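Local coordinates for protein AopB (Aeromonas hydrophila, PDB 3WXX) that probably helps form the host-membrane translocon of a type III secretion system, and is held by the chaperone AcrH in a complex, at residues B[144-148]-B[191-195]; B[149-155]-B[187-191]. All blocks are in the same frame, centred on the assembly; numbering follows the deposited sequence.

Contact 1. Residues B[144-148]-B[191-195]; sequences AVGAM and AIVSI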
loop_
_atom_site.group_PDB
_atom_site.type_symbol
_atom_site.label_atom_id
_atom_site.label_comp_id
_atom_site.label_asym_id
_atom_site.label_seq_id
_atom_site.Cartn_x
_atom_site.Cartn_y
_atom_site.Cartn_z
ATOM N N ALA B 144 1.144 -8.733 0.537
ATOM C CA ALA B 144 -0.239 -8.816 0.969
ATOM C C ALA B 144 -0.470 -8.140 2.315
ATOM O O ALA B 144 -1.171 -7.155 2.396
ATOM C CB ALA B 144 -0.670 -10.259 1.065
ATOM N N VAL B 145 0.175 -8.620 3.361
ATOM C CA VAL B 145 -0.059 -8.018 4.655
ATOM C C VAL B 145 0.345 -6.540 4.647
ATOM O O VAL B 145 -0.255 -5.720 5.370
ATOM C CB VAL B 145 0.661 -8.780 5.794
ATOM C CG1 VAL B 145 2.171 -8.629 5.674
ATOM C CG2 VAL B 145 0.174 -8.320 7.162
ATOM N N GLY B 146 1.385 -6.203 3.876
ATOM C CA GLY B 146 1.860 -4.806 3.816
ATOM C C GLY B 146 0.818 -3.912 3.221
ATOM O O GLY B 146 0.527 -2.826 3.730
ATOM N N ALA B 147 0.204 -4.370 2.159
ATOM C CA ALA B 147 -0.828 -3.568 1.543
ATOM C C ALA B 147 -2.034 -3.442 2.473
ATOM O O ALA B 147 -2.650 -2.386 2.539
ATOM C CB ALA B 147 -1.238 -4.161 0.211
HETATM N N MSE B 148 -2.365 -4.525 3.168
HETATM C CA MSE B 148 -3.411 -4.503 4.170
HETATM C C MSE B 148 -3.166 -3.440 5.196
HETATM O O MSE B 148 -4.025 -2.618 5.442
HETATM C CB MSE B 148 -3.508 -5.818 4.933
HETATM C CG MSE B 148 -3.957 -7.001 4.064
HETATM SE SE MSE B 148 -5.875 -6.954 3.877
HETATM C CE MSE B 148 -5.896 -8.851 3.438
ATOM N N ALA B 191 -4.537 -6.590 10.262
ATOM C CA ALA B 191 -4.115 -7.135 8.954
ATOM C C ALA B 191 -3.844 -8.639 9.001
ATOM O O ALA B 191 -4.289 -9.380 8.118
ATOM C CB ALA B 191 -2.886 -6.393 8.424
ATOM N N ILE B 192 -3.104 -9.082 10.029
ATOM C CA ILE B 192 -2.846 -10.524 10.224
ATOM C C ILE B 192 -4.129 -11.331 10.308
ATOM O O ILE B 192 -4.248 -12.400 9.696
ATOM C CB ILE B 192 -2.014 -10.828 11.482
ATOM C CG1 ILE B 192 -0.546 -10.544 11.204
ATOM C CG2 ILE B 192 -2.077 -12.295 11.806
ATOM C CD1 ILE B 192 -0.140 -9.148 11.544
ATOM N N VAL B 193 -5.080 -10.818 11.076
ATOM C CA VAL B 193 -6.337 -11.513 11.216
ATOM C C VAL B 193 -6.988 -11.544 9.843
ATOM O O VAL B 193 -7.373 -12.611 9.346
ATOM C CB VAL B 193 -7.249 -10.831 12.254
ATOM C CG1 VAL B 193 -8.611 -11.497 12.286
ATOM C CG2 VAL B 193 -6.617 -10.877 13.639
ATOM N N SER B 194 -7.109 -10.365 9.234
ATOM C CA SER B 194 -7.723 -10.254 7.906
ATOM C C SER B 194 -7.088 -11.257 6.949
ATOM O O SER B 194 -7.806 -11.866 6.163
ATOM C CB SER B 194 -7.591 -8.833 7.350
ATOM O OG SER B 194 -7.456 -7.878 8.404
ATOM N N ILE B 195 -5.750 -11.418 6.986
ATOM C CA ILE B 195 -5.093 -12.404 6.102
ATOM C C ILE B 195 -5.592 -13.787 6.467
ATOM O O ILE B 195 -6.002 -14.549 5.596
ATOM C CB ILE B 195 -3.544 -12.408 6.178
ATOM C CG1 ILE B 195 -2.908 -11.096 5.691
ATOM C CG2 ILE B 195 -2.967 -13.532 5.333
ATOM C CD1 ILE B 195 -3.046 -10.830 4.209
#
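Van der Waals packing, mainly of apolar side chains, makes the join between residues 144-148 and 191-195. Ile195 contributes most from its side: with chi1 and chi2 both m, its CD1 lies 4.0 Å from Ala144 CB, 4.0 Å from the backbone N of Val145 and 3.6 Å from the methyl CE of Met148, which is modelled as selenomethionine. One turn earlier, Ala191 supplies the point of closest backbone approach, its CA being 5.5 Å from Met148 CA. Its small CB meets Met148 CB at 3.6 Å and Val145 CG2 at 3.8 Å. The two segments, each within a predicted transmembrane segment of this fragment of the SseC-family translocator, belong to helices 126-151 and 179-198 and cross steeply, at 126° between their N-to-C directions, with segment axes 9.3 Å apart at closest approach. Helix 201-217 extends the apolar cluster, touching Val145 through Ala207 and Val211, while His57 of the AcrH chain packs on Ala144. The polar group present, the hydroxyl of Ser194, is satisfied within its own helix by a hydrogen bond to the carbonyl of Val190; across the interface Ser194 offers just its CB, 4.3 Å from Met148 CE.

Contact 2. Residues B[149-155]-B[187-191]; sequences MIVGGAV and EILVA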
loop_
_atom_site.group_PDB
_atom_site.type_symbol
_atom_site.label_atom_id
_atom_site.label_comp_id
_atom_site.label_asym_id
_atom_site.label_seq_id
_atom_site.Cartn_x
_atom_site.Cartn_y
_atom_site.Cartn_z
HETATM N N MSE B 149 -1.990 -3.397 5.784
HETATM C CA MSE B 149 -1.739 -2.343 6.716
HETATM C C MSE B 149 -1.952 -0.944 6.161
HETATM O O MSE B 149 -2.473 -0.043 6.864
HETATM C CB MSE B 149 -0.305 -2.421 7.117
HETATM C CG MSE B 149 -0.133 -3.643 7.970
HETATM SE SE MSE B 149 1.787 -3.830 8.255
HETATM C CE MSE B 149 2.132 -1.957 8.774
ATOM N N ILE B 150 -1.511 -0.731 4.909
ATOM C CA ILE B 150 -1.552 0.594 4.324
ATOM C C ILE B 150 -2.954 0.969 3.907
ATOM O O ILE B 150 -3.384 2.096 4.123
ATOM C CB ILE B 150 -0.600 0.683 3.154
ATOM C CG1 ILE B 150 0.831 0.772 3.699
ATOM C CG2 ILE B 150 -0.942 1.879 2.278
ATOM C CD1 ILE B 150 1.882 0.726 2.618
ATOM N N VAL B 151 -3.689 0.013 3.350
ATOM C CA VAL B 151 -5.099 0.257 3.077
ATOM C C VAL B 151 -5.895 0.722 4.308
ATOM O O VAL B 151 -6.759 1.582 4.166
ATOM C CB VAL B 151 -5.777 -0.950 2.414
ATOM C CG1 VAL B 151 -7.277 -0.885 2.564
ATOM C CG2 VAL B 151 -5.448 -0.947 0.945
ATOM N N GLY B 152 -5.616 0.191 5.503
ATOM C CA GLY B 152 -6.248 0.721 6.721
ATOM C C GLY B 152 -7.483 -0.037 7.176
ATOM O O GLY B 152 -7.563 -0.481 8.324
ATOM N N GLY B 153 -8.447 -0.212 6.280
ATOM C CA GLY B 153 -9.576 -1.125 6.522
ATOM C C GLY B 153 -10.344 -0.905 7.827
ATOM O O GLY B 153 -11.255 -0.064 7.894
ATOM N N ALA B 154 -10.003 -1.686 8.853
ATOM C CA ALA B 154 -10.757 -1.683 10.113
ATOM C C ALA B 154 -10.545 -0.381 10.901
ATOM O O ALA B 154 -11.421 0.488 10.930
ATOM C CB ALA B 154 -10.403 -2.909 10.951
ATOM N N VAL B 155 -9.365 -0.223 11.495
ATOM C CA VAL B 155 -9.066 0.957 12.297
ATOM C C VAL B 155 -8.535 2.155 11.493
ATOM O O VAL B 155 -8.031 3.119 12.054
ATOM C CB VAL B 155 -8.086 0.589 13.419
ATOM C CG1 VAL B 155 -6.688 0.293 12.892
ATOM C CG2 VAL B 155 -8.043 1.666 14.488
ATOM N N GLU B 187 -2.997 -1.935 13.640
ATOM C CA GLU B 187 -3.180 -2.198 12.204
ATOM C C GLU B 187 -2.513 -3.501 11.771
ATOM O O GLU B 187 -3.129 -4.338 11.085
ATOM C CB GLU B 187 -2.631 -1.035 11.375
ATOM C CG GLU B 187 -3.122 -1.043 9.940
ATOM C CD GLU B 187 -4.610 -1.385 9.798
ATOM O OE1 GLU B 187 -5.467 -0.595 10.280
ATOM O OE2 GLU B 187 -4.920 -2.454 9.201
ATOM N N ILE B 188 -1.275 -3.695 12.219
ATOM C CA ILE B 188 -0.578 -4.925 11.903
ATOM C C ILE B 188 -1.466 -6.060 12.310
ATOM O O ILE B 188 -1.837 -6.885 11.500
ATOM C CB ILE B 188 0.746 -5.069 12.634
ATOM C CG1 ILE B 188 1.740 -3.991 12.202
ATOM C CG2 ILE B 188 1.314 -6.473 12.398
ATOM C CD1 ILE B 188 3.089 -4.126 12.907
ATOM N N LEU B 189 -1.817 -6.076 13.589
ATOM C CA LEU B 189 -2.601 -7.149 14.152
ATOM C C LEU B 189 -3.886 -7.350 13.400
ATOM O O LEU B 189 -4.227 -8.484 13.076
ATOM C CB LEU B 189 -2.877 -6.859 15.604
ATOM C CG LEU B 189 -3.828 -7.785 16.365
ATOM C CD1 LEU B 189 -3.507 -9.262 16.185
ATOM C CD2 LEU B 189 -3.756 -7.377 17.831
ATOM N N VAL B 190 -4.592 -6.273 13.069
ATOM C CA VAL B 190 -5.869 -6.451 12.326
ATOM C C VAL B 190 -5.570 -7.104 10.949
ATOM O O VAL B 190 -6.242 -8.075 10.546
ATOM C CB VAL B 190 -6.777 -5.169 12.229
ATOM C CG1 VAL B 190 -6.498 -4.158 13.337
ATOM C CG2 VAL B 190 -6.633 -4.487 10.878
ATOM N N ALA B 191 -4.537 -6.590 10.262
ATOM C CA ALA B 191 -4.115 -7.135 8.954
ATOM C C ALA B 191 -3.844 -8.639 9.001
ATOM O O ALA B 191 -4.289 -9.380 8.118
ATOM C CB ALA B 191 -2.886 -6.393 8.424
#
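Helix 126-151 ends here, and the glycine-rich turn that leads into helix 156-161 wraps along one side of helix 179-198; both segments lie within predicted transmembrane segments of the translocator. Gly152 is the first residue to leave the helix. At its positive phi (96°) a CB would collide with the preceding carbonyl oxygen, and Gly153 also takes a positive phi, so the chain turns sharply and brings Ala154 and Val155 round to residues 187-191. Met149, a selenomethionine, still belongs to the last helical turn. Its m, t, p rotamer places CG 3.9 Å from Ala191 CB and SE 4.0 Å from Ile188 CG1, covering one flank of the opposing helix. Glu187 is the buried centrepiece. Its CA-to-CB bond points toward residues 149-155, and the t, p conformation then swings the carboxylate into the curve of the turn, while CG packs 3.3 Å from Met149 O. Val155, at the N-cap position of helix 156-161, adopts the p rotamer and brings CG1 within 3.0 Å of Glu187 OE1 and 4.5 Å of Val190 CG1; Ala154 CB rests 4.1 Å from Val190 CG2. The shortest oxygen-oxygen distance is not a hydrogen bond: Gly152 O and Glu187 OE1, both acceptors, stand 2.9 Å apart.

In the fold
Contacts 1 and 2 are successive levels of one pairing between helix 126-151 and helix 179-198, their centres about 7 Å apart. Ala191 serves both, and Met148 O approaches Glu187 OE2 to 3.9 Å where the two meet. Both are mostly buried. Contact 1 lies nearer the middle of the chain, its centre about 4 Å from the chain centre against about 7 Å, and is regular helix-on-helix packing of mainly aliphatic groups. In contact 2 helix 126-151 runs out after its last turn and a loop takes over, some of whose residues are partly exposed, and a carboxylate joins the apolar groups. AcrH touches helix 126-151 at both levels, adding a hydrogen bond from its Gln50 to Val151 at contact 2.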